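Local coordinates for protein prophenoloxidase b (Marsupenaeus japonicus, PDB 3WKY) that probably acts, once activated from its zymogen, as a type 3 copper phenoloxidase that hydroxylates monophenols and oxidises o-diphenols with a Cu2-O2 centre, at residues His303-Glu316 against Ala341-Tyr353. Residues are numbered along the deposited sequence; the frame is centred on the assembly and turned at random.
Sequences HLYHGIDVGYLIHE and ALEAGDSVNPDVY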
loop_
_atom_site.group_PDB
_atom_site.type_symbol
_atom_site.label_atom_id
_atom_site.label_comp_id
_atom_site.label_asym_id
_atom_site.label_seq_id
_atom_site.Cartn_x
_atom_site.Cartn_y
_atom_site.Cartn_z
ATOM N N HIS A 303 -14.164 5.120 -24.026
ATOM C CA HIS A 303 -14.913 5.614 -25.185
ATOM C C HIS A 303 -15.743 4.503 -25.824
ATOM O O HIS A 303 -16.895 4.710 -26.220
ATOM C CB HIS A 303 -13.978 6.209 -26.243
ATOM C CG HIS A 303 -13.369 7.534 -25.866
ATOM N ND1 HIS A 303 -12.287 8.056 -26.515
ATOM C CD2 HIS A 303 -13.736 8.455 -24.930
ATOM C CE1 HIS A 303 -11.969 9.239 -25.986
ATOM N NE2 HIS A 303 -12.843 9.492 -25.026
ATOM N N LEU A 304 -15.151 3.322 -25.936
ATOM C CA LEU A 304 -15.844 2.212 -26.575
ATOM C C LEU A 304 -17.010 1.709 -25.726
ATOM O O LEU A 304 -18.090 1.391 -26.255
ATOM C CB LEU A 304 -14.850 1.087 -26.893
ATOM C CG LEU A 304 -15.429 -0.146 -27.596
ATOM C CD1 LEU A 304 -16.077 0.250 -28.945
ATOM C CD2 LEU A 304 -14.339 -1.194 -27.801
ATOM N N TYR A 305 -16.802 1.635 -24.411
ATOM C CA TYR A 305 -17.869 1.256 -23.490
ATOM C C TYR A 305 -19.028 2.238 -23.590
ATOM O O TYR A 305 -20.201 1.826 -23.557
ATOM C CB TYR A 305 -17.379 1.225 -22.028
ATOM C CG TYR A 305 -16.585 -0.009 -21.630
ATOM C CD1 TYR A 305 -16.351 -1.048 -22.525
ATOM C CD2 TYR A 305 -16.078 -0.133 -20.344
ATOM C CE1 TYR A 305 -15.612 -2.181 -22.145
ATOM C CE2 TYR A 305 -15.351 -1.253 -19.957
ATOM C CZ TYR A 305 -15.121 -2.268 -20.853
ATOM O OH TYR A 305 -14.390 -3.366 -20.435
ATOM N N HIS A 306 -18.714 3.530 -23.666
ATOM C CA HIS A 306 -19.756 4.549 -23.838
ATOM C C HIS A 306 -20.580 4.287 -25.102
ATOM O O HIS A 306 -21.813 4.283 -25.056
ATOM C CB HIS A 306 -19.159 5.949 -23.922
ATOM C CG HIS A 306 -20.171 7.018 -24.204
ATOM N ND1 HIS A 306 -21.056 7.477 -23.249
ATOM C CD2 HIS A 306 -20.437 7.721 -25.330
ATOM C CE1 HIS A 306 -21.829 8.409 -23.780
ATOM N NE2 HIS A 306 -21.476 8.576 -25.042
ATOM N N GLY A 307 -19.897 4.100 -26.230
ATOM C CA GLY A 307 -20.582 3.850 -27.494
ATOM C C GLY A 307 -21.468 2.618 -27.429
ATOM O O GLY A 307 -22.612 2.616 -27.920
ATOM N N ILE A 308 -20.946 1.547 -26.846
ATOM C CA ILE A 308 -21.743 0.340 -26.670
ATOM C C ILE A 308 -22.983 0.636 -25.829
ATOM O O ILE A 308 -24.104 0.230 -26.174
ATOM C CB ILE A 308 -20.906 -0.779 -26.022
ATOM C CG1 ILE A 308 -19.907 -1.334 -27.046
ATOM C CG2 ILE A 308 -21.814 -1.888 -25.476
ATOM C CD1 ILE A 308 -18.832 -2.261 -26.450
ATOM N N ASP A 309 -22.785 1.358 -24.729
ATOM C CA ASP A 309 -23.870 1.599 -23.776
ATOM C C ASP A 309 -24.972 2.499 -24.324
ATOM O O ASP A 309 -26.148 2.319 -23.969
ATOM C CB ASP A 309 -23.324 2.180 -22.465
ATOM C CG ASP A 309 -22.477 1.178 -21.679
ATOM O OD1 ASP A 309 -22.497 -0.028 -22.006
ATOM O OD2 ASP A 309 -21.786 1.604 -20.720
ATOM N N VAL A 310 -24.615 3.444 -25.195
ATOM C CA VAL A 310 -25.633 4.318 -25.803
ATOM C C VAL A 310 -26.124 3.827 -27.164
ATOM O O VAL A 310 -27.062 4.399 -27.727
ATOM C CB VAL A 310 -25.162 5.777 -25.958
ATOM C CG1 VAL A 310 -24.791 6.368 -24.593
ATOM C CG2 VAL A 310 -23.989 5.867 -26.969
ATOM N N GLY A 311 -25.488 2.785 -27.691
ATOM C CA GLY A 311 -25.944 2.147 -28.922
ATOM C C GLY A 311 -25.479 2.764 -30.234
ATOM O O GLY A 311 -26.068 2.509 -31.284
ATOM N N TYR A 312 -24.418 3.563 -30.185
ATOM C CA TYR A 312 -23.860 4.118 -31.403
ATOM C C TYR A 312 -22.413 4.535 -31.246
ATOM O O TYR A 312 -21.947 4.897 -30.169
ATOM C CB TYR A 312 -24.709 5.278 -31.947
ATOM C CG TYR A 312 -24.922 6.427 -30.990
ATOM C CD1 TYR A 312 -23.965 7.418 -30.846
ATOM C CD2 TYR A 312 -26.093 6.537 -30.249
ATOM C CE1 TYR A 312 -24.154 8.479 -29.977
ATOM C CE2 TYR A 312 -26.287 7.601 -29.372
ATOM C CZ TYR A 312 -25.312 8.568 -29.248
ATOM O OH TYR A 312 -25.486 9.630 -28.385
ATOM N N LEU A 313 -21.686 4.427 -32.353
ATOM C CA LEU A 313 -20.298 4.884 -32.374
ATOM C C LEU A 313 -20.243 6.216 -33.096
ATOM O O LEU A 313 -21.117 6.536 -33.908
ATOM C CB LEU A 313 -19.395 3.873 -33.085
ATOM C CG LEU A 313 -19.347 2.477 -32.467
ATOM C CD1 LEU A 313 -18.365 1.576 -33.236
ATOM C CD2 LEU A 313 -18.978 2.553 -30.986
ATOM N N ILE A 314 -19.222 7.011 -32.799
ATOM C CA ILE A 314 -19.043 8.253 -33.527
ATOM C C ILE A 314 -18.000 8.064 -34.618
ATOM O O ILE A 314 -16.873 7.631 -34.366
ATOM C CB ILE A 314 -18.717 9.455 -32.603
ATOM C CG1 ILE A 314 -18.528 10.722 -33.442
ATOM C CG2 ILE A 314 -17.497 9.175 -31.726
ATOM C CD1 ILE A 314 -18.516 12.000 -32.634
ATOM N N HIS A 315 -18.395 8.365 -35.849
ATOM C CA HIS A 315 -17.490 8.210 -36.976
ATOM C C HIS A 315 -16.470 9.336 -36.941
ATOM O O HIS A 315 -16.748 10.420 -36.427
ATOM C CB HIS A 315 -18.268 8.242 -38.299
ATOM C CG HIS A 315 -17.529 7.627 -39.445
ATOM N ND1 HIS A 315 -16.474 8.254 -40.070
ATOM C CD2 HIS A 315 -17.685 6.437 -40.071
ATOM C CE1 HIS A 315 -16.009 7.477 -41.034
ATOM N NE2 HIS A 315 -16.726 6.368 -41.055
ATOM N N GLU A 316 -15.278 9.083 -37.464
ATOM C CA GLU A 316 -14.278 10.144 -37.493
ATOM C C GLU A 316 -14.757 11.307 -38.353
ATOM O O GLU A 316 -14.308 12.439 -38.167
ATOM C CB GLU A 316 -12.902 9.634 -37.926
ATOM C CG GLU A 316 -12.848 8.979 -39.288
ATOM C CD GLU A 316 -11.454 8.476 -39.613
ATOM O OE1 GLU A 316 -10.505 8.838 -38.881
ATOM O OE2 GLU A 316 -11.308 7.715 -40.593
ATOM N N ALA A 341 -13.641 -1.992 -34.351
ATOM C CA ALA A 341 -13.156 -0.904 -33.497
ATOM C C ALA A 341 -12.217 -1.428 -32.411
ATOM O O ALA A 341 -11.260 -0.745 -32.005
ATOM C CB ALA A 341 -14.332 -0.156 -32.867
ATOM N N LEU A 342 -12.491 -2.638 -31.938
ATOM C CA LEU A 342 -11.749 -3.205 -30.805
ATOM C C LEU A 342 -10.439 -3.878 -31.194
ATOM O O LEU A 342 -9.464 -3.823 -30.436
ATOM C CB LEU A 342 -12.644 -4.184 -30.030
ATOM C CG LEU A 342 -12.120 -4.895 -28.778
ATOM C CD1 LEU A 342 -11.561 -3.875 -27.770
ATOM C CD2 LEU A 342 -13.241 -5.748 -28.135
ATOM N N GLU A 343 -10.395 -4.525 -32.363
ATOM C CA GLU A 343 -9.206 -5.319 -32.713
ATOM C C GLU A 343 -7.852 -4.567 -32.680
ATOM O O GLU A 343 -6.926 -5.048 -32.024
ATOM C CB GLU A 343 -9.392 -6.172 -34.001
ATOM C CG GLU A 343 -8.219 -7.148 -34.202
ATOM C CD GLU A 343 -8.416 -8.151 -35.351
ATOM O OE1 GLU A 343 -9.468 -8.090 -36.031
ATOM O OE2 GLU A 343 -7.505 -8.997 -35.573
ATOM N N ALA A 344 -7.697 -3.415 -33.342
ATOM C CA ALA A 344 -8.672 -2.809 -34.252
ATOM C C ALA A 344 -8.306 -3.132 -35.700
ATOM O O ALA A 344 -7.138 -3.392 -36.017
ATOM C CB ALA A 344 -8.715 -1.300 -34.056
ATOM N N GLY A 345 -9.308 -3.105 -36.578
ATOM C CA GLY A 345 -9.079 -3.268 -38.004
ATOM C C GLY A 345 -9.627 -2.050 -38.718
ATOM O O GLY A 345 -9.086 -0.960 -38.600
ATOM N N ASP A 346 -10.729 -2.226 -39.431
ATOM C CA ASP A 346 -11.335 -1.123 -40.183
ATOM C C ASP A 346 -12.213 -0.270 -39.264
ATOM O O ASP A 346 -13.435 -0.192 -39.421
ATOM C CB ASP A 346 -12.151 -1.693 -41.343
ATOM C CG ASP A 346 -12.793 -0.616 -42.198
ATOM O OD1 ASP A 346 -12.215 0.482 -42.315
ATOM O OD2 ASP A 346 -13.885 -0.883 -42.746
ATOM N N SER A 347 -11.580 0.371 -38.286
ATOM C CA SER A 347 -12.319 1.100 -37.262
ATOM C C SER A 347 -13.019 2.331 -37.837
ATOM O O SER A 347 -12.451 3.032 -38.683
ATOM C CB SER A 347 -11.347 1.564 -36.163
ATOM O OG SER A 347 -12.011 2.417 -35.247
ATOM N N VAL A 348 -14.225 2.616 -37.355
ATOM C CA VAL A 348 -14.894 3.861 -37.728
ATOM C C VAL A 348 -14.176 5.102 -37.200
ATOM O O VAL A 348 -14.387 6.202 -37.711
ATOM C CB VAL A 348 -16.388 3.910 -37.312
ATOM C CG1 VAL A 348 -17.171 2.803 -38.013
ATOM C CG2 VAL A 348 -16.539 3.813 -35.795
ATOM N N ASN A 349 -13.311 4.948 -36.198
ATOM C CA ASN A 349 -12.689 6.132 -35.610
ATOM C C ASN A 349 -11.447 5.793 -34.782
ATOM O O ASN A 349 -11.512 5.748 -33.549
ATOM C CB ASN A 349 -13.721 6.865 -34.739
ATOM C CG ASN A 349 -13.377 8.328 -34.512
ATOM O OD1 ASN A 349 -12.216 8.734 -34.594
ATOM N ND2 ASN A 349 -14.392 9.128 -34.218
ATOM N N PRO A 350 -10.322 5.533 -35.462
ATOM C CA PRO A 350 -9.069 5.170 -34.786
ATOM C C PRO A 350 -8.671 6.157 -33.695
ATOM O O PRO A 350 -8.181 5.719 -32.644
ATOM C CB PRO A 350 -8.045 5.205 -35.925
ATOM C CG PRO A 350 -8.842 4.800 -37.131
ATOM C CD PRO A 350 -10.206 5.423 -36.931
ATOM N N ASP A 351 -8.864 7.457 -33.924
ATOM C CA ASP A 351 -8.387 8.459 -32.960
ATOM C C ASP A 351 -9.178 8.413 -31.655
ATOM O O ASP A 351 -8.674 8.798 -30.601
ATOM C CB ASP A 351 -8.459 9.879 -33.532
ATOM C CG ASP A 351 -7.393 10.154 -34.575
ATOM O OD1 ASP A 351 -6.539 9.281 -34.827
ATOM O OD2 ASP A 351 -7.400 11.274 -35.123
ATOM N N VAL A 352 -10.415 7.939 -31.735
ATOM C CA VAL A 352 -11.292 7.895 -30.569
ATOM C C VAL A 352 -11.317 6.519 -29.886
ATOM O O VAL A 352 -11.241 6.441 -28.649
ATOM C CB VAL A 352 -12.714 8.382 -30.944
ATOM C CG1 VAL A 352 -13.749 7.993 -29.877
ATOM C CG2 VAL A 352 -12.682 9.901 -31.150
ATOM N N TYR A 353 -11.399 5.444 -30.679
ATOM C CA TYR A 353 -11.515 4.077 -30.125
ATOM C C TYR A 353 -10.193 3.314 -30.089
ATOM O O TYR A 353 -10.082 2.283 -29.414
ATOM C CB TYR A 353 -12.615 3.254 -30.849
ATOM C CG TYR A 353 -13.943 3.951 -30.811
ATOM C CD1 TYR A 353 -14.626 4.114 -29.613
ATOM C CD2 TYR A 353 -14.504 4.492 -31.967
ATOM C CE1 TYR A 353 -15.846 4.787 -29.562
ATOM C CE2 TYR A 353 -15.717 5.155 -31.928
ATOM C CZ TYR A 353 -16.379 5.306 -30.725
ATOM O OH TYR A 353 -17.584 5.963 -30.681
HETATM O O HOH W 1 -18.250 6.746 -28.141
HETATM O O HOH W 2 -9.733 8.749 -36.314
#
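Leu-304 and Tyr-353 bring the backbones close at one end of this contact, Glu-316 and Asn-349 at the other. Between them, segment 303-316 turns back on itself: a Schellman motif with Gly-311 (positive phi) as its C-prime residue ends the helix, and strand 312-314 follows. The short helix 350-353, with Asn-349 in the N-cap position, fits into the resulting angle. Just past the strand, Glu-316 N donates to Val-348 O at 3.0 Å.

Tyr-353 pushes its ring between helix and strand. With chi1 at -56°, CG lies anti to the carbonyl carbon, and the hydroxyl reaches the strand, where OH accepts a nearly straight bond from Ile-314 N at 2.9 Å (168°). A water links the same OH to His-303 O. Leu-313 CD2 packs at 3.8 Å from Tyr-353 CZ, while Leu-304 CB meets Tyr-353 CD1. A phenylalanine here would probably leave Ile-314 N and the water without the oxygen they share.

His-303 ND1 donates to Val-352 O at 2.9 Å, the acceptor lying in the imidazole plane; NE2 bonds Arg-180 of a neighbouring subunit. Asn-349 ND2 grips Ile-314 O at 2.9 Å from above the carbonyl plane. Val-348 CG2 sits 3.9 Å from Leu-313 CD1, and Val-348 O lies over the face of the His-315 ring, whose ND1 bonds Asn-317 N.

The four direct hydrogen bonds across the contact each use a backbone N or O, with no salt bridge between the segments. Each ring nitrogen of His-303 has a bonded partner, fixing the ring's rotation and tying this packing within the copper-containing domain to the subunit interface.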